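Local structure of CBS domain-containing protein (Listeria monocytogenes, 6XNU) at residues 104-116 with 122-136. The protein is a CBS-domain protein that binds the second messenger c-di-AMP and takes part in controlling (p)ppGpp and c-di-AMP homeostasis. Numbering follows the deposited sequence.
Sequences QTDFPVIKDFNNN and LLVDHPFVCVVDSDH
With CG1 anti to the carbonyl carbon (chi1 -68°) and CD1 extended beyond it, Ile-110 reaches over Val-129, whose CG1 lies anti to its own backbone N (chi1 179°); the two side chains cross at about a right angle, Ile-110 CD1 standing 3.6 Å from Val-129 CG1. On the same face of the sheet, Val-131 CG2 meets Ile-110 CB and Phe-113 CZ. Pro-108 sets its CG-CD edge down on one face of the His-126 imidazole, CG over the ring centre and 3.6 Å from the centroid: a CH-pi contact. His-126 ND1 donates in the ring plane to Leu-122 O (2.9 Å), which fixes the rotation of the imidazole, while Leu-122 CD2 packs against Pro-108 CB.

Ile-110 grips the parallel neighbour strand with both backbone polar groups: its N donates to Cys-130 O at 2.8 Å, and its O accepts from Val-132 N at 2.9 Å. One step earlier a water takes over, donating to Pro-108 O and accepting from Cys-130 N. On the face opposite Ile-110 and Val-131, Val-109 packs against Val-132, whose CG2 also touches Lys-111 CG.

Strands 109-110 and 128-132, joined through helix 116-125, form a beta-alpha-beta unit of the CBS domain; Ile-119 of that helix covers Ile-110 and Phe-113, and strand 138-143 pairs antiparallel with 128-132 along its other edge.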
ATOM      1  N   GLN A 104      -9.520  -4.704  10.461  1.00 28.59           N
ATOM      2  CA  GLN A 104     -10.478  -5.276   9.524  1.00 30.18           C
ATOM      3  C   GLN A 104     -10.583  -6.779   9.770  1.00 35.48           C
ATOM      4  O   GLN A 104      -9.570  -7.487   9.767  1.00 32.53           O
ATOM      5  CB  GLN A 104     -10.035  -4.976   8.094  1.00 34.80           C
ATOM      6  CG  GLN A 104     -10.538  -5.923   7.017  1.00 37.28           C
ATOM      7  CD  GLN A 104     -10.043  -5.510   5.643  1.00 47.89           C
ATOM      8  OE1 GLN A 104     -10.146  -4.342   5.266  1.00 57.41           O
ATOM      9  NE2 GLN A 104      -9.486  -6.459   4.895  1.00 48.56           N
ATOM     10  N   THR A 105     -11.799  -7.267  10.006  1.00 31.81           N
ATOM     11  CA  THR A 105     -12.022  -8.685  10.250  1.00 34.86           C
ATOM     12  C   THR A 105     -12.606  -9.400   9.044  1.00 39.94           C
ATOM     13  O   THR A 105     -12.795 -10.619   9.089  1.00 41.82           O
ATOM     14  CB  THR A 105     -12.946  -8.871  11.451  1.00 35.01           C
ATOM     15  OG1 THR A 105     -14.159  -8.153  11.212  1.00 39.81           O
ATOM     16  CG2 THR A 105     -12.289  -8.348  12.724  1.00 37.10           C
ATOM     17  N   ASP A 106     -12.889  -8.667   7.974  1.00 41.26           N
ATOM     18  CA  ASP A 106     -13.467  -9.187   6.739  1.00 45.10           C
ATOM     19  C   ASP A 106     -12.353  -9.262   5.699  1.00 43.24           C
ATOM     20  O   ASP A 106     -12.070  -8.290   5.000  1.00 41.89           O
ATOM     21  CB  ASP A 106     -14.595  -8.272   6.281  1.00 47.32           C
ATOM     22  CG  ASP A 106     -14.178  -6.797   6.276  1.00 57.23           C
ATOM     23  OD1 ASP A 106     -13.840  -6.253   7.359  1.00 60.62           O
ATOM     24  OD2 ASP A 106     -14.159  -6.183   5.182  1.00 67.03           O
ATOM     25  N   PHE A 107     -11.708 -10.419   5.590  1.00 38.62           N
ATOM     26  CA  PHE A 107     -10.602 -10.554   4.650  1.00 37.27           C
ATOM     27  C   PHE A 107     -10.585 -11.964   4.053  1.00 41.12           C
ATOM     28  O   PHE A 107     -11.008 -12.918   4.714  1.00 34.73           O
ATOM     29  CB  PHE A 107      -9.250 -10.264   5.321  1.00 35.45           C
ATOM     30  CG  PHE A 107      -9.029 -11.033   6.587  1.00 38.83           C
ATOM     31  CD1 PHE A 107      -8.496 -12.310   6.558  1.00 36.97           C
ATOM     32  CD2 PHE A 107      -9.366 -10.483   7.814  1.00 38.67           C
ATOM     33  CE1 PHE A 107      -8.311 -13.031   7.732  1.00 38.30           C
ATOM     34  CE2 PHE A 107      -9.180 -11.193   8.987  1.00 39.92           C
ATOM     35  CZ  PHE A 107      -8.651 -12.466   8.948  1.00 37.90           C
ATOM     36  N   PRO A 108     -10.109 -12.103   2.828  1.00 37.78           N
ATOM     37  CA  PRO A 108      -9.960 -13.444   2.252  1.00 37.37           C
ATOM     38  C   PRO A 108      -8.688 -14.108   2.751  1.00 37.33           C
ATOM     39  O   PRO A 108      -7.750 -13.454   3.212  1.00 32.22           O
ATOM     40  CB  PRO A 108      -9.884 -13.166   0.749  1.00 40.81           C
ATOM     41  CG  PRO A 108      -9.207 -11.832   0.675  1.00 37.85           C
ATOM     42  CD  PRO A 108      -9.656 -11.053   1.897  1.00 38.65           C
ATOM     43  N   VAL A 109      -8.670 -15.439   2.662  1.00 32.56           N
ATOM     44  CA  VAL A 109      -7.468 -16.204   2.966  1.00 31.60           C
ATOM     45  C   VAL A 109      -7.272 -17.279   1.910  1.00 31.92           C
ATOM     46  O   VAL A 109      -8.195 -17.650   1.183  1.00 34.29           O
ATOM     47  CB  VAL A 109      -7.493 -16.846   4.373  1.00 31.51           C
ATOM     48  CG1 VAL A 109      -7.597 -15.781   5.464  1.00 34.13           C
ATOM     49  CG2 VAL A 109      -8.637 -17.851   4.484  1.00 34.72           C
ATOM     50  N   ILE A 110      -6.036 -17.768   1.840  1.00 29.76           N
ATOM     51  CA  ILE A 110      -5.628 -18.883   0.994  1.00 30.79           C
ATOM     52  C   ILE A 110      -5.259 -20.035   1.918  1.00 31.21           C
ATOM     53  O   ILE A 110      -4.483 -19.853   2.862  1.00 28.41           O
ATOM     54  CB  ILE A 110      -4.431 -18.494   0.103  1.00 31.16           C
ATOM     55  CG1 ILE A 110      -4.840 -17.451  -0.941  1.00 33.06           C
ATOM     56  CG2 ILE A 110      -3.809 -19.713  -0.553  1.00 34.19           C
ATOM     57  CD1 ILE A 110      -3.660 -16.630  -1.486  1.00 31.60           C
ATOM     58  N   LYS A 111      -5.837 -21.210   1.681  1.00 36.38           N
ATOM     59  CA  LYS A 111      -5.524 -22.358   2.517  1.00 34.68           C
ATOM     60  C   LYS A 111      -4.736 -23.430   1.781  1.00 38.94           C
ATOM     61  O   LYS A 111      -4.268 -24.382   2.416  1.00 41.47           O
ATOM     62  CB  LYS A 111      -6.815 -22.960   3.096  1.00 38.12           C
ATOM     63  CG  LYS A 111      -7.593 -21.992   3.977  1.00 40.97           C
ATOM     64  CD  LYS A 111      -8.083 -22.669   5.241  1.00 45.64           C
ATOM     65  CE  LYS A 111      -9.425 -22.113   5.685  1.00 53.61           C
ATOM     66  NZ  LYS A 111      -9.974 -22.880   6.835  1.00 54.84           N
ATOM     67  N   ASP A 112      -4.568 -23.290   0.472  1.00 33.78           N
ATOM     68  CA  ASP A 112      -3.850 -24.241  -0.360  1.00 38.56           C
ATOM     69  C   ASP A 112      -3.589 -23.573  -1.698  1.00 36.55           C
ATOM     70  O   ASP A 112      -4.209 -22.558  -2.034  1.00 38.58           O
ATOM     71  CB  ASP A 112      -4.645 -25.535  -0.564  1.00 37.66           C
ATOM     72  CG  ASP A 112      -5.964 -25.291  -1.266  1.00 41.20           C
ATOM     73  OD1 ASP A 112      -5.969 -25.199  -2.512  1.00 45.47           O
ATOM     74  OD2 ASP A 112      -6.997 -25.174  -0.568  1.00 48.64           O
ATOM     75  N   PHE A 113      -2.673 -24.160  -2.459  1.00 35.59           N
ATOM     76  CA  PHE A 113      -2.333 -23.669  -3.786  1.00 35.76           C
ATOM     77  C   PHE A 113      -2.860 -24.585  -4.885  1.00 37.99           C
ATOM     78  O   PHE A 113      -2.300 -24.638  -5.982  1.00 38.63           O
ATOM     79  CB  PHE A 113      -0.824 -23.487  -3.903  1.00 37.61           C
ATOM     80  CG  PHE A 113      -0.313 -22.323  -3.106  1.00 33.96           C
ATOM     81  CD1 PHE A 113       0.121 -22.497  -1.803  1.00 36.47           C
ATOM     82  CD2 PHE A 113      -0.308 -21.048  -3.649  1.00 33.58           C
ATOM     83  CE1 PHE A 113       0.578 -21.415  -1.060  1.00 34.83           C
ATOM     84  CE2 PHE A 113       0.141 -19.962  -2.909  1.00 33.21           C
ATOM     85  CZ  PHE A 113       0.585 -20.150  -1.619  1.00 34.04           C
ATOM     86  N   ASN A 114      -3.953 -25.295  -4.607  1.00 41.89           N
ATOM     87  CA  ASN A 114      -4.513 -26.221  -5.585  1.00 42.29           C
ATOM     88  C   ASN A 114      -5.316 -25.529  -6.677  1.00 42.47           C
ATOM     89  O   ASN A 114      -5.643 -26.174  -7.680  1.00 46.50           O
ATOM     90  CB  ASN A 114      -5.397 -27.255  -4.882  1.00 45.00           C
ATOM     91  CG  ASN A 114      -4.623 -28.120  -3.915  1.00 46.42           C
ATOM     92  OD1 ASN A 114      -3.419 -28.317  -4.068  1.00 50.27           O
ATOM     93  ND2 ASN A 114      -5.313 -28.648  -2.909  1.00 52.23           N
ATOM     94  N   ASN A 115      -5.642 -24.248  -6.515  1.00 41.14           N
ATOM     95  CA  ASN A 115      -6.499 -23.527  -7.453  1.00 42.98           C
ATOM     96  C   ASN A 115      -5.827 -22.202  -7.799  1.00 36.67           C
ATOM     97  O   ASN A 115      -5.973 -21.219  -7.068  1.00 41.61           O
ATOM     98  CB  ASN A 115      -7.886 -23.299  -6.863  1.00 42.37           C
ATOM     99  CG  ASN A 115      -8.902 -22.882  -7.906  1.00 51.20           C
ATOM    100  OD1 ASN A 115      -8.643 -21.997  -8.725  1.00 49.12           O
ATOM    101  ND2 ASN A 115     -10.063 -23.533  -7.895  1.00 53.09           N
ATOM    102  N   ASN A 116      -5.099 -22.178  -8.918  1.00 42.54           N
ATOM    103  CA  ASN A 116      -4.440 -20.945  -9.342  1.00 39.50           C
ATOM    104  C   ASN A 116      -5.452 -19.837  -9.610  1.00 43.54           C
ATOM    105  O   ASN A 116      -5.190 -18.665  -9.307  1.00 33.87           O
ATOM    106  CB  ASN A 116      -3.600 -21.194 -10.597  1.00 39.97           C
ATOM    107  CG  ASN A 116      -2.323 -21.966 -10.309  1.00 47.26           C
ATOM    108  OD1 ASN A 116      -1.804 -21.942  -9.193  1.00 49.38           O
ATOM    109  ND2 ASN A 116      -1.811 -22.658 -11.325  1.00 49.91           N
ATOM    110  N   LEU A 122      -8.647 -13.406  -6.351  1.00 34.98           N
ATOM    111  CA  LEU A 122      -8.569 -12.618  -5.121  1.00 34.52           C
ATOM    112  C   LEU A 122      -7.625 -11.432  -5.285  1.00 35.55           C
ATOM    113  O   LEU A 122      -7.878 -10.344  -4.749  1.00 36.45           O
ATOM    114  CB  LEU A 122      -8.115 -13.503  -3.964  1.00 34.72           C
ATOM    115  CG  LEU A 122      -9.132 -14.550  -3.511  1.00 36.32           C
ATOM    116  CD1 LEU A 122      -8.526 -15.439  -2.448  1.00 38.86           C
ATOM    117  CD2 LEU A 122     -10.392 -13.872  -2.999  1.00 37.44           C
ATOM    118  N   LEU A 123      -6.535 -11.623  -6.029  1.00 33.85           N
ATOM    119  CA  LEU A 123      -5.544 -10.570  -6.188  1.00 29.73           C
ATOM    120  C   LEU A 123      -6.053  -9.409  -7.032  1.00 36.38           C
ATOM    121  O   LEU A 123      -5.384  -8.374  -7.093  1.00 33.83           O
ATOM    122  CB  LEU A 123      -4.254 -11.153  -6.783  1.00 29.15           C
ATOM    123  CG  LEU A 123      -3.498 -12.076  -5.816  1.00 30.35           C
ATOM    124  CD1 LEU A 123      -2.384 -12.844  -6.524  1.00 28.51           C
ATOM    125  CD2 LEU A 123      -2.953 -11.288  -4.629  1.00 25.53           C
ATOM    126  N   VAL A 124      -7.224  -9.547  -7.660  1.00 33.56           N
ATOM    127  CA  VAL A 124      -7.815  -8.424  -8.384  1.00 34.27           C
ATOM    128  C   VAL A 124      -8.155  -7.287  -7.427  1.00 39.24           C
ATOM    129  O   VAL A 124      -7.800  -6.127  -7.659  1.00 35.16           O
ATOM    130  CB  VAL A 124      -9.051  -8.888  -9.170  1.00 40.80           C
ATOM    131  CG1 VAL A 124      -9.807  -7.691  -9.724  1.00 40.99           C
ATOM    132  CG2 VAL A 124      -8.625  -9.818 -10.289  1.00 36.00           C
ATOM    133  N   ASP A 125      -8.852  -7.594  -6.336  1.00 38.32           N
ATOM    134  CA  ASP A 125      -9.257  -6.553  -5.405  1.00 39.45           C
ATOM    135  C   ASP A 125      -8.437  -6.565  -4.125  1.00 36.06           C
ATOM    136  O   ASP A 125      -8.752  -5.824  -3.186  1.00 44.14           O
ATOM    137  CB  ASP A 125     -10.748  -6.675  -5.095  1.00 44.29           C
ATOM    138  CG  ASP A 125     -11.618  -6.250  -6.265  1.00 45.05           C
ATOM    139  OD1 ASP A 125     -11.315  -5.216  -6.899  1.00 44.82           O
ATOM    140  OD2 ASP A 125     -12.601  -6.957  -6.560  1.00 56.92           O
ATOM    141  N   HIS A 126      -7.385  -7.381  -4.067  1.00 34.75           N
ATOM    142  CA  HIS A 126      -6.526  -7.428  -2.893  1.00 32.70           C
ATOM    143  C   HIS A 126      -5.061  -7.421  -3.313  1.00 32.25           C
ATOM    144  O   HIS A 126      -4.610  -8.321  -4.034  1.00 33.13           O
ATOM    145  CB  HIS A 126      -6.846  -8.660  -2.045  1.00 32.12           C
ATOM    146  CG  HIS A 126      -8.283  -8.746  -1.641  1.00 32.34           C
ATOM    147  ND1 HIS A 126      -9.217  -9.461  -2.361  1.00 40.99           N
ATOM    148  CD2 HIS A 126      -8.951  -8.189  -0.603  1.00 36.64           C
ATOM    149  CE1 HIS A 126     -10.398  -9.347  -1.779  1.00 39.62           C
ATOM    150  NE2 HIS A 126     -10.264  -8.578  -0.712  1.00 37.24           N
ATOM    151  N   PRO A 127      -4.305  -6.408  -2.896  1.00 28.76           N
ATOM    152  CA  PRO A 127      -2.869  -6.371  -3.217  1.00 29.12           C
ATOM    153  C   PRO A 127      -2.090  -7.552  -2.672  1.00 27.64           C
ATOM    154  O   PRO A 127      -1.071  -7.935  -3.258  1.00 26.58           O
ATOM    155  CB  PRO A 127      -2.411  -5.053  -2.578  1.00 31.61           C
ATOM    156  CG  PRO A 127      -3.635  -4.202  -2.576  1.00 37.30           C
ATOM    157  CD  PRO A 127      -4.779  -5.145  -2.305  1.00 32.98           C
ATOM    158  N   PHE A 128      -2.508  -8.115  -1.541  1.00 26.90           N
ATOM    159  CA  PHE A 128      -1.951  -9.373  -1.066  1.00 25.59           C
ATOM    160  C   PHE A 128      -3.059 -10.140  -0.379  1.00 24.67           C
ATOM    161  O   PHE A 128      -4.074  -9.570   0.031  1.00 26.93           O
ATOM    162  CB  PHE A 128      -0.777  -9.183  -0.095  1.00 26.40           C
ATOM    163  CG  PHE A 128      -1.174  -8.578   1.226  1.00 26.17           C
ATOM    164  CD1 PHE A 128      -1.217  -7.200   1.376  1.00 32.35           C
ATOM    165  CD2 PHE A 128      -1.497  -9.380   2.311  1.00 27.19           C
ATOM    166  CE1 PHE A 128      -1.581  -6.633   2.589  1.00 35.42           C
ATOM    167  CE2 PHE A 128      -1.864  -8.822   3.517  1.00 30.39           C
ATOM    168  CZ  PHE A 128      -1.903  -7.450   3.656  1.00 34.30           C
ATOM    169  N   VAL A 129      -2.841 -11.441  -0.259  1.00 24.77           N
ATOM    170  CA  VAL A 129      -3.771 -12.321   0.437  1.00 25.30           C
ATOM    171  C   VAL A 129      -2.989 -13.200   1.396  1.00 24.02           C
ATOM    172  O   VAL A 129      -1.952 -13.762   1.035  1.00 22.97           O
ATOM    173  CB  VAL A 129      -4.596 -13.175  -0.541  1.00 24.90           C
ATOM    174  CG1 VAL A 129      -5.540 -14.096   0.234  1.00 28.91           C
ATOM    175  CG2 VAL A 129      -5.399 -12.273  -1.450  1.00 29.89           C
ATOM    176  N   CYS A 130      -3.513 -13.342   2.606  1.00 24.97           N
ATOM    177  CA  CYS A 130      -2.839 -14.111   3.637  1.00 23.78           C
ATOM    178  C   CYS A 130      -3.001 -15.607   3.377  1.00 24.32           C
ATOM    179  O   CYS A 130      -4.050 -16.052   2.908  1.00 27.47           O
ATOM    180  CB  CYS A 130      -3.445 -13.755   4.981  1.00 24.70           C
ATOM    181  SG  CYS A 130      -2.922 -12.123   5.568  1.00 26.20           S
ATOM    182  N   VAL A 131      -1.952 -16.375   3.686  1.00 22.58           N
ATOM    183  CA  VAL A 131      -1.971 -17.840   3.630  1.00 23.27           C
ATOM    184  C   VAL A 131      -2.056 -18.365   5.056  1.00 24.10           C
ATOM    185  O   VAL A 131      -1.316 -17.912   5.936  1.00 23.43           O
ATOM    186  CB  VAL A 131      -0.724 -18.398   2.923  1.00 22.77           C
ATOM    187  CG1 VAL A 131      -0.786 -19.916   2.829  1.00 25.82           C
ATOM    188  CG2 VAL A 131      -0.576 -17.792   1.524  1.00 22.82           C
ATOM    189  N   VAL A 132      -2.972 -19.309   5.293  1.00 26.43           N
ATOM    190  CA  VAL A 132      -3.154 -19.902   6.616  1.00 23.81           C
ATOM    191  C   VAL A 132      -3.304 -21.399   6.432  1.00 28.59           C
ATOM    192  O   VAL A 132      -3.626 -21.882   5.346  1.00 29.74           O
ATOM    193  CB  VAL A 132      -4.382 -19.343   7.384  1.00 24.54           C
ATOM    194  CG1 VAL A 132      -4.304 -17.807   7.530  1.00 26.73           C
ATOM    195  CG2 VAL A 132      -5.678 -19.764   6.713  1.00 33.14           C
ATOM    196  N   ASP A 133      -3.052 -22.140   7.501  1.00 25.96           N
ATOM    197  CA  ASP A 133      -3.291 -23.575   7.410  1.00 30.72           C
ATOM    198  C   ASP A 133      -4.711 -23.858   7.918  1.00 33.62           C
ATOM    199  O   ASP A 133      -5.481 -22.939   8.210  1.00 29.35           O
ATOM    200  CB  ASP A 133      -2.164 -24.328   8.122  1.00 32.37           C
ATOM    201  CG  ASP A 133      -2.334 -24.376   9.604  1.00 33.53           C
ATOM    202  OD1 ASP A 133      -3.200 -23.655  10.115  1.00 34.49           O
ATOM    203  OD2 ASP A 133      -1.607 -25.154  10.262  1.00 39.97           O
ATOM    204  N   SER A 134      -5.089 -25.136   8.032  1.00 34.72           N
ATOM    205  CA  SER A 134      -6.492 -25.429   8.313  1.00 39.29           C
ATOM    206  C   SER A 134      -6.949 -24.932   9.684  1.00 39.21           C
ATOM    207  O   SER A 134      -8.153 -24.725   9.873  1.00 45.59           O
ATOM    208  CB  SER A 134      -6.759 -26.930   8.178  1.00 38.03           C
ATOM    209  OG  SER A 134      -5.686 -27.696   8.700  1.00 45.42           O
ATOM    210  N   ASP A 135      -6.041 -24.709  10.637  1.00 32.97           N
ATOM    211  CA  ASP A 135      -6.424 -24.151  11.932  1.00 34.00           C
ATOM    212  C   ASP A 135      -6.142 -22.649  12.034  1.00 30.16           C
ATOM    213  O   ASP A 135      -6.066 -22.112  13.142  1.00 32.90           O
ATOM    214  CB  ASP A 135      -5.758 -24.933  13.078  1.00 38.41           C
ATOM    215  CG  ASP A 135      -4.308 -24.526  13.353  1.00 40.24           C
ATOM    216  OD1 ASP A 135      -3.629 -23.999  12.464  1.00 44.32           O
ATOM    217  OD2 ASP A 135      -3.828 -24.740  14.488  1.00 47.09           O
ATOM    218  N   HIS A 136      -6.011 -21.969  10.892  1.00 31.36           N
ATOM    219  CA  HIS A 136      -5.850 -20.518  10.764  1.00 34.26           C
ATOM    220  C   HIS A 136      -4.493 -20.019  11.238  1.00 29.10           C
ATOM    221  O   HIS A 136      -4.318 -18.812  11.427  1.00 27.48           O
ATOM    222  CB  HIS A 136      -6.971 -19.757  11.476  1.00 37.39           C
ATOM    223  CG  HIS A 136      -8.269 -19.789  10.730  1.00 46.40           C
ATOM    224  ND1 HIS A 136      -8.499 -19.022   9.607  1.00 47.98           N
ATOM    225  CD2 HIS A 136      -9.389 -20.526  10.919  1.00 54.69           C
ATOM    226  CE1 HIS A 136      -9.713 -19.271   9.149  1.00 54.79           C
ATOM    227  NE2 HIS A 136     -10.274 -20.180   9.925  1.00 57.64           N
TER
HETATM  228  O   HOH W   1      -5.775 -11.727   3.511  1.00 29.38           O